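Local coordinates for tetratricopeptide TPR_2 repeat protein (Thermobaculum terrenum, PDB 5DJS) that joins tetratricopeptide repeats to a two-lobed GT-B region of glycosyl transferase family 41 and holds uridine-5'-diphosphate in the model, at residues Val184-Asp189 with Ser499-Phe504; Arg190-Val195 with Ala511-Trp516. The protein carries 1 engineered substitution. All coordinates share one frame; numbering follows the deposited sequence.

Contact 1: residues Val184-Asp189 with Ser499-Phe504; sequences VIEAHD and SDQGSF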
ATOM      1  N   VAL A 184       1.351   9.649  14.698  1.00 50.42           N
ATOM      2  CA  VAL A 184       1.580   8.659  15.760  1.00 51.64           C
ATOM      3  C   VAL A 184       2.923   8.869  16.470  1.00 53.46           C
ATOM      4  O   VAL A 184       2.989   8.838  17.696  1.00 53.39           O
ATOM      5  CB  VAL A 184       1.448   7.212  15.227  1.00 49.96           C
ATOM      6  CG1 VAL A 184       1.924   6.177  16.243  1.00 50.03           C
ATOM      7  CG2 VAL A 184       0.001   6.932  14.863  1.00 49.97           C
ATOM      8  N   ILE A 185       3.977   9.078  15.690  1.00 55.13           N
ATOM      9  CA  ILE A 185       5.306   9.345  16.231  1.00 55.26           C
ATOM     10  C   ILE A 185       5.333  10.636  17.054  1.00 55.43           C
ATOM     11  O   ILE A 185       5.906  10.649  18.142  1.00 60.14           O
ATOM     12  CB  ILE A 185       6.367   9.374  15.102  1.00 56.52           C
ATOM     13  CG1 ILE A 185       6.746   7.951  14.737  1.00 59.78           C
ATOM     14  CG2 ILE A 185       7.623  10.121  15.519  1.00 59.06           C
ATOM     15  CD1 ILE A 185       7.712   7.861  13.576  1.00 67.19           C
ATOM     16  N   GLU A 186       4.737  11.711  16.533  1.00 53.70           N
ATOM     17  CA  GLU A 186       4.676  12.992  17.259  1.00 51.75           C
ATOM     18  C   GLU A 186       3.945  12.865  18.601  1.00 45.20           C
ATOM     19  O   GLU A 186       4.440  13.325  19.609  1.00 46.29           O
ATOM     20  CB  GLU A 186       4.006  14.090  16.415  1.00 54.34           C
ATOM     21  CG  GLU A 186       4.052  15.474  17.067  1.00 56.38           C
ATOM     22  CD  GLU A 186       3.412  16.566  16.233  1.00 56.37           C
ATOM     23  OE1 GLU A 186       4.042  17.638  16.081  1.00 56.09           O
ATOM     24  OE2 GLU A 186       2.278  16.359  15.745  1.00 54.06           O
ATOM     25  N   ALA A 187       2.786  12.224  18.602  1.00 41.34           N
ATOM     26  CA  ALA A 187       1.906  12.190  19.780  1.00 39.74           C
ATOM     27  C   ALA A 187       2.182  11.072  20.789  1.00 38.30           C
ATOM     28  O   ALA A 187       1.496  10.987  21.808  1.00 36.10           O
ATOM     29  CB  ALA A 187       0.448  12.112  19.326  1.00 40.44           C
ATOM     30  N   HIS A 188       3.155  10.206  20.519  1.00 39.05           N
ATOM     31  CA  HIS A 188       3.469   9.116  21.450  1.00 39.58           C
ATOM     32  C   HIS A 188       3.832   9.674  22.828  1.00 39.62           C
ATOM     33  O   HIS A 188       4.685  10.544  22.934  1.00 38.84           O
ATOM     34  CB  HIS A 188       4.608   8.210  20.924  1.00 39.51           C
ATOM     35  CG  HIS A 188       4.138   6.918  20.333  1.00 37.85           C
ATOM     36  ND1 HIS A 188       3.214   6.109  20.956  1.00 38.39           N
ATOM     37  CD2 HIS A 188       4.480   6.285  19.189  1.00 37.17           C
ATOM     38  CE1 HIS A 188       2.992   5.041  20.214  1.00 37.30           C
ATOM     39  NE2 HIS A 188       3.746   5.125  19.136  1.00 37.74           N
ATOM     40  N   ASP A 189       3.178   9.165  23.869  1.00 41.67           N
ATOM     41  CA  ASP A 189       3.454   9.578  25.245  1.00 44.94           C
ATOM     42  C   ASP A 189       4.860   9.118  25.677  1.00 46.00           C
ATOM     43  O   ASP A 189       5.084   7.922  25.913  1.00 47.20           O
ATOM     44  CB  ASP A 189       2.385   9.002  26.184  1.00 47.62           C
ATOM     45  CG  ASP A 189       2.478   9.549  27.605  1.00 49.96           C
ATOM     46  OD1 ASP A 189       3.288  10.472  27.856  1.00 54.11           O
ATOM     47  OD2 ASP A 189       1.735   9.040  28.477  1.00 47.95           O
ATOM     48  N   SER A 499      -8.972  16.602  17.700  1.00 65.02           N
ATOM     49  CA  SER A 499      -8.778  15.522  18.678  1.00 67.35           C
ATOM     50  C   SER A 499      -8.085  14.245  18.153  1.00 65.03           C
ATOM     51  O   SER A 499      -7.430  13.550  18.932  1.00 66.44           O
ATOM     52  CB  SER A 499     -10.126  15.148  19.311  1.00 69.10           C
ATOM     53  OG  SER A 499     -10.970  14.503  18.383  1.00 79.23           O
ATOM     54  N   ASP A 500      -8.200  13.952  16.855  1.00 60.40           N
ATOM     55  CA  ASP A 500      -7.987  12.577  16.343  1.00 54.47           C
ATOM     56  C   ASP A 500      -6.558  12.041  16.414  1.00 49.05           C
ATOM     57  O   ASP A 500      -6.363  10.848  16.657  1.00 47.46           O
ATOM     58  CB  ASP A 500      -8.502  12.451  14.912  1.00 55.61           C
ATOM     59  CG  ASP A 500      -8.776  11.031  14.528  1.00 56.32           C
ATOM     60  OD1 ASP A 500      -9.655  10.422  15.154  1.00 53.71           O
ATOM     61  OD2 ASP A 500      -8.126  10.510  13.605  1.00 65.21           O
ATOM     62  N   GLN A 501      -5.572  12.908  16.190  1.00 45.58           N
ATOM     63  CA  GLN A 501      -4.160  12.559  16.396  1.00 41.57           C
ATOM     64  C   GLN A 501      -3.957  11.904  17.765  1.00 41.76           C
ATOM     65  O   GLN A 501      -3.659  10.719  17.848  1.00 42.83           O
ATOM     66  CB  GLN A 501      -3.264  13.797  16.254  1.00 40.05           C
ATOM     67  CG  GLN A 501      -1.813  13.577  16.666  1.00 39.64           C
ATOM     68  CD  GLN A 501      -0.881  14.677  16.201  1.00 39.23           C
ATOM     69  OE1 GLN A 501      -1.319  15.738  15.762  1.00 38.11           O
ATOM     70  NE2 GLN A 501       0.423  14.424  16.293  1.00 41.10           N
ATOM     71  N   GLY A 502      -4.177  12.674  18.827  1.00 42.43           N
ATOM     72  CA  GLY A 502      -3.997  12.203  20.201  1.00 40.96           C
ATOM     73  C   GLY A 502      -4.994  11.142  20.622  1.00 41.44           C
ATOM     74  O   GLY A 502      -4.668  10.251  21.409  1.00 42.18           O
ATOM     75  N   SER A 503      -6.209  11.230  20.098  1.00 42.10           N
ATOM     76  CA  SER A 503      -7.241  10.248  20.405  1.00 43.79           C
ATOM     77  C   SER A 503      -6.865   8.860  19.860  1.00 46.88           C
ATOM     78  O   SER A 503      -6.999   7.857  20.570  1.00 45.37           O
ATOM     79  CB  SER A 503      -8.588  10.701  19.845  1.00 43.99           C
ATOM     80  OG  SER A 503      -9.633   9.998  20.475  1.00 47.14           O
ATOM     81  N   PHE A 504      -6.368   8.811  18.615  1.00 49.13           N
ATOM     82  CA  PHE A 504      -5.935   7.545  18.010  1.00 48.71           C
ATOM     83  C   PHE A 504      -4.729   6.933  18.728  1.00 48.22           C
ATOM     84  O   PHE A 504      -4.770   5.759  19.104  1.00 46.69           O
ATOM     85  CB  PHE A 504      -5.576   7.683  16.518  1.00 50.39           C
ATOM     86  CG  PHE A 504      -4.942   6.433  15.944  1.00 49.13           C
ATOM     87  CD1 PHE A 504      -5.713   5.301  15.715  1.00 46.97           C
ATOM     88  CD2 PHE A 504      -3.570   6.364  15.692  1.00 49.87           C
ATOM     89  CE1 PHE A 504      -5.155   4.131  15.218  1.00 47.75           C
ATOM     90  CE2 PHE A 504      -2.999   5.191  15.199  1.00 48.66           C
ATOM     91  CZ  PHE A 504      -3.792   4.076  14.958  1.00 47.70           C
TER

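Contact 2: residues Arg190-Val195 with Ala511-Trp516; sequences RTAYEV and AYRRMW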
ATOM      1  N   ARG A 190       5.788  10.070  25.774  0.50 46.57           N
ATOM      2  CA  ARG A 190       7.178   9.782  26.130  0.50 47.22           C
ATOM      3  C   ARG A 190       7.400   9.332  27.575  0.50 48.20           C
ATOM      4  O   ARG A 190       8.453   8.775  27.879  0.50 50.44           O
ATOM      5  CB  ARG A 190       8.078  10.980  25.825  0.50 48.16           C
ATOM      6  CG  ARG A 190       8.920  10.801  24.569  0.50 49.76           C
ATOM      7  CD  ARG A 190       8.070  10.374  23.382  0.50 49.21           C
ATOM      8  NE  ARG A 190       8.826  10.409  22.134  0.50 49.88           N
ATOM      9  CZ  ARG A 190       8.268  10.468  20.928  0.50 50.53           C
ATOM     10  NH1 ARG A 190       6.945  10.504  20.807  0.50 49.05           N
ATOM     11  NH2 ARG A 190       9.033  10.503  19.842  0.50 49.44           N
ATOM     12  N   THR A 191       6.433   9.577  28.463  1.00 48.41           N
ATOM     13  CA  THR A 191       6.509   9.068  29.844  1.00 49.51           C
ATOM     14  C   THR A 191       6.471   7.526  29.828  1.00 49.39           C
ATOM     15  O   THR A 191       7.224   6.871  30.558  1.00 47.34           O
ATOM     16  CB  THR A 191       5.387   9.619  30.781  1.00 50.72           C
ATOM     17  OG1 THR A 191       4.096   9.184  30.331  1.00 50.26           O
ATOM     18  CG2 THR A 191       5.414  11.166  30.866  1.00 51.85           C
ATOM     19  N   ALA A 192       5.621   6.971  28.955  1.00 48.87           N
ATOM     20  CA  ALA A 192       5.342   5.527  28.895  1.00 48.03           C
ATOM     21  C   ALA A 192       5.919   4.778  27.670  1.00 47.54           C
ATOM     22  O   ALA A 192       5.913   3.543  27.665  1.00 42.29           O
ATOM     23  CB  ALA A 192       3.837   5.301  28.978  1.00 46.90           C
ATOM     24  N   TYR A 193       6.394   5.501  26.647  1.00 47.73           N
ATOM     25  CA  TYR A 193       6.876   4.885  25.401  1.00 48.12           C
ATOM     26  C   TYR A 193       8.092   5.611  24.840  1.00 48.69           C
ATOM     27  O   TYR A 193       8.255   6.800  25.049  1.00 51.23           O
ATOM     28  CB  TYR A 193       5.766   4.860  24.344  1.00 50.19           C
ATOM     29  CG  TYR A 193       4.556   4.063  24.768  1.00 51.19           C
ATOM     30  CD1 TYR A 193       4.520   2.686  24.608  1.00 53.36           C
ATOM     31  CD2 TYR A 193       3.456   4.688  25.367  1.00 55.13           C
ATOM     32  CE1 TYR A 193       3.418   1.941  25.015  1.00 56.66           C
ATOM     33  CE2 TYR A 193       2.348   3.955  25.787  1.00 55.21           C
ATOM     34  CZ  TYR A 193       2.331   2.584  25.608  1.00 57.01           C
ATOM     35  OH  TYR A 193       1.239   1.854  26.024  1.00 58.80           O
ATOM     36  N   GLU A 194       8.953   4.885  24.134  1.00 48.70           N
ATOM     37  CA  GLU A 194      10.099   5.486  23.451  1.00 50.84           C
ATOM     38  C   GLU A 194      10.175   4.976  22.015  1.00 50.96           C
ATOM     39  O   GLU A 194      10.006   3.783  21.770  1.00 55.31           O
ATOM     40  CB  GLU A 194      11.393   5.158  24.185  1.00 51.20           C
ATOM     41  CG  GLU A 194      12.603   5.878  23.605  1.00 50.47           C
ATOM     42  CD  GLU A 194      13.871   5.552  24.335  1.00 50.97           C
ATOM     43  OE1 GLU A 194      13.890   4.562  25.122  1.00 52.53           O
ATOM     44  OE2 GLU A 194      14.871   6.276  24.113  1.00 49.05           O
ATOM     45  N   VAL A 195      10.483   5.872  21.084  1.00 48.77           N
ATOM     46  CA  VAL A 195      10.271   5.612  19.662  1.00 50.64           C
ATOM     47  C   VAL A 195      11.581   5.463  18.876  1.00 49.78           C
ATOM     48  O   VAL A 195      12.327   6.437  18.681  1.00 46.29           O
ATOM     49  CB  VAL A 195       9.368   6.701  19.031  1.00 51.75           C
ATOM     50  CG1 VAL A 195       9.172   6.451  17.542  1.00 52.50           C
ATOM     51  CG2 VAL A 195       8.004   6.739  19.719  1.00 50.44           C
ATOM     52  N   ALA A 511      -3.548  -0.529  23.245  1.00 49.51           N
ATOM     53  CA  ALA A 511      -3.363  -1.863  22.643  1.00 47.31           C
ATOM     54  C   ALA A 511      -1.948  -2.425  22.832  1.00 47.06           C
ATOM     55  O   ALA A 511      -1.801  -3.594  23.205  1.00 48.15           O
ATOM     56  CB  ALA A 511      -3.730  -1.849  21.168  1.00 45.50           C
ATOM     57  N   TYR A 512      -0.920  -1.605  22.576  1.00 44.01           N
ATOM     58  CA  TYR A 512       0.480  -1.976  22.880  1.00 41.63           C
ATOM     59  C   TYR A 512       0.677  -2.398  24.345  1.00 43.59           C
ATOM     60  O   TYR A 512       1.401  -3.348  24.630  1.00 47.74           O
ATOM     61  CB  TYR A 512       1.452  -0.818  22.601  1.00 39.25           C
ATOM     62  CG  TYR A 512       1.686  -0.417  21.151  1.00 37.64           C
ATOM     63  CD1 TYR A 512       1.456  -1.300  20.079  1.00 36.55           C
ATOM     64  CD2 TYR A 512       2.186   0.855  20.854  1.00 35.25           C
ATOM     65  CE1 TYR A 512       1.685  -0.907  18.764  1.00 35.85           C
ATOM     66  CE2 TYR A 512       2.425   1.253  19.548  1.00 36.13           C
ATOM     67  CZ  TYR A 512       2.179   0.375  18.504  1.00 36.56           C
ATOM     68  OH  TYR A 512       2.419   0.791  17.211  1.00 33.73           O
ATOM     69  N   ARG A 513       0.050  -1.674  25.265  1.00 45.74           N
ATOM     70  CA  ARG A 513       0.162  -1.971  26.691  1.00 47.06           C
ATOM     71  C   ARG A 513      -0.442  -3.336  27.030  1.00 47.01           C
ATOM     72  O   ARG A 513       0.118  -4.083  27.823  1.00 46.23           O
ATOM     73  CB  ARG A 513      -0.505  -0.858  27.525  1.00 46.02           C
ATOM     74  CG  ARG A 513      -0.311  -0.960  29.041  1.00 45.25           C
ATOM     75  CD  ARG A 513       1.152  -0.966  29.485  1.00 44.68           C
ATOM     76  NE  ARG A 513       1.915   0.200  29.024  1.00 42.53           N
ATOM     77  CZ  ARG A 513       3.179   0.458  29.357  1.00 41.85           C
ATOM     78  NH1 ARG A 513       3.860  -0.359  30.165  1.00 41.15           N
ATOM     79  NH2 ARG A 513       3.779   1.548  28.874  1.00 43.58           N
ATOM     80  N   ARG A 514      -1.577  -3.653  26.423  1.00 49.55           N
ATOM     81  CA  ARG A 514      -2.270  -4.901  26.713  1.00 55.11           C
ATOM     82  C   ARG A 514      -1.581  -6.093  26.046  1.00 54.71           C
ATOM     83  O   ARG A 514      -1.652  -7.208  26.556  1.00 50.40           O
ATOM     84  CB  ARG A 514      -3.754  -4.781  26.350  1.00 62.71           C
ATOM     85  CG  ARG A 514      -4.500  -3.892  27.353  1.00 75.91           C
ATOM     86  CD  ARG A 514      -5.739  -3.190  26.801  1.00 83.55           C
ATOM     87  NE  ARG A 514      -6.551  -4.081  25.979  1.00 90.07           N
ATOM     88  CZ  ARG A 514      -7.341  -5.055  26.437  1.00100.04           C
ATOM     89  NH1 ARG A 514      -7.462  -5.304  27.746  1.00102.22           N
ATOM     90  NH2 ARG A 514      -8.023  -5.801  25.568  1.00105.57           N
ATOM     91  N   MET A 515      -0.905  -5.849  24.921  1.00 54.87           N
ATOM     92  CA  MET A 515       0.017  -6.826  24.331  1.00 54.39           C
ATOM     93  C   MET A 515       1.176  -7.121  25.286  1.00 55.05           C
ATOM     94  O   MET A 515       1.578  -8.279  25.455  1.00 55.16           O
ATOM     95  CB  MET A 515       0.635  -6.301  23.024  1.00 52.66           C
ATOM     96  CG  MET A 515      -0.290  -6.155  21.827  1.00 52.03           C
ATOM     97  SD  MET A 515       0.533  -5.214  20.509  1.00 44.21           S
ATOM     98  CE  MET A 515      -0.894  -4.503  19.698  1.00 47.06           C
ATOM     99  N   TRP A 516       1.731  -6.057  25.862  1.00 55.11           N
ATOM    100  CA  TRP A 516       2.863  -6.157  26.781  1.00 59.62           C
ATOM    101  C   TRP A 516       2.480  -6.810  28.113  1.00 60.70           C
ATOM    102  O   TRP A 516       3.189  -7.699  28.583  1.00 59.47           O
ATOM    103  CB  TRP A 516       3.492  -4.783  27.023  1.00 61.50           C
ATOM    104  CG  TRP A 516       4.614  -4.820  28.000  1.00 63.21           C
ATOM    105  CD1 TRP A 516       4.576  -4.405  29.289  1.00 66.93           C
ATOM    106  CD2 TRP A 516       5.939  -5.317  27.775  1.00 66.13           C
ATOM    107  NE1 TRP A 516       5.795  -4.600  29.890  1.00 70.00           N
ATOM    108  CE2 TRP A 516       6.652  -5.158  28.982  1.00 68.72           C
ATOM    109  CE3 TRP A 516       6.595  -5.879  26.673  1.00 66.63           C
ATOM    110  CZ2 TRP A 516       7.988  -5.538  29.122  1.00 67.22           C
ATOM    111  CZ3 TRP A 516       7.930  -6.261  26.813  1.00 66.91           C
ATOM    112  CH2 TRP A 516       8.611  -6.084  28.030  1.00 66.85           C
TER

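Contact 1: residues Val184-Asp189 with Ser499-Phe504
This is a helix-helix contact with a polar side (E186 with Q501) and an apolar side (V184 with F504), where the last turn of helix 176-187 meets the middle of the long C-terminal helix 479-521. The backbones are nearest at A187 and G502, whose CA atoms lie 5.9 Å apart. G502 brings no side chain to this approach, and helix 479-521 is kinked here: the amide nitrogens of Q501 and G502 miss their usual bonds to the preceding turn.

Q501 CG stands anti to the backbone N (chi1 171°) and the chain stays extended beyond it, which carries the amide across to helix 176-187. Q501 NE2 donates to E186 OE2 over 2.7 Å; at 171° the bond is nearly straight. It lies in the amide plane and uses the anti lone pair of the carboxylate oxygen, with the two flat groups 26° apart and thus almost coplanar. NE2 is gripped a second time by P183 O, which helps fix the amide's rotation. The methyl of A187 packs against the glutamine chain, A187 CB to Q501 CG 3.8 Å. On the buried side V184 CG2 meets the edge of the F504 ring, 3.5 Å from CE2.

Around the contact, V184 also packs on W267 and L508, F504 touches R306 and P310, and D500 forms a salt bridge with R306. On its other side helix 176-187 sends I185 against strand 193-199.

Contact 2: residues Arg190-Val195 with Ala511-Trp516
A192 and R513 form the nearest backbone pair, their CA atoms 9.4 Å apart, so no main-chain atoms of the two segments pair directly, and side chains bridge the gap, R513 also coming close to the carbonyl of A192. Y193 and R513 carry most of the contact. With its CG beside the backbone N (chi1 -61°), the ring extends toward the helix and takes R513 NH2 over one face, 3.7 Å from Y193 CZ; ring and guanidinium planes are inclined by 59°.

The R513 chain, bent at chi2 and chi3, brings NE beside the hydroxyl, and NE gives only a weak bond to Y193 OH, 3.5 Å long and at 148°; the same hydroxyl has a second weak partner in E509 O. A192 O lies in the guanidinium plane, 3.2 Å from R513 NH2. The firmer anchors of this arginine are R161 O and P159 O, both bonded to NH1.

Strand 193-199 is an edge strand of the parallel sheet in the N-terminal Rossmann-like half of the GT-B fold, paired with strand 163-169, and the C-terminal helix runs back across this sheet. Y512 CB packs obliquely on the Y193 ring, 4.2 Å from CE1. Beyond CB, Y512 touches I165 and its OH bonds to Y167 OH, while M515 reaches V263 and V265.

Overall arrangement
Contacts 1 and 2 have their centres 13 Å apart and use two parts of helix 479-521 separated by six residues, the first against helix 176-187 and the second against strand 193-199. Those two elements, with strand 163-169, form a beta-alpha-beta crossover, so one long helix follows the crossover's last two members. H188 is one junction between them: its CE1 packs 3.9 Å from Y512 CE2 and its CD2 3.6 Å from V195 CG2, while Y167 OH bonds to both H188 NE2 and Y512 OH. I185 also packs on V195. E509, between the two helix segments, accepts from H188 ND1. Neither contact supplies a residue to the uridine-5'-diphosphate pocket, whose members, such as N337 and T423, belong to the other GT-B half.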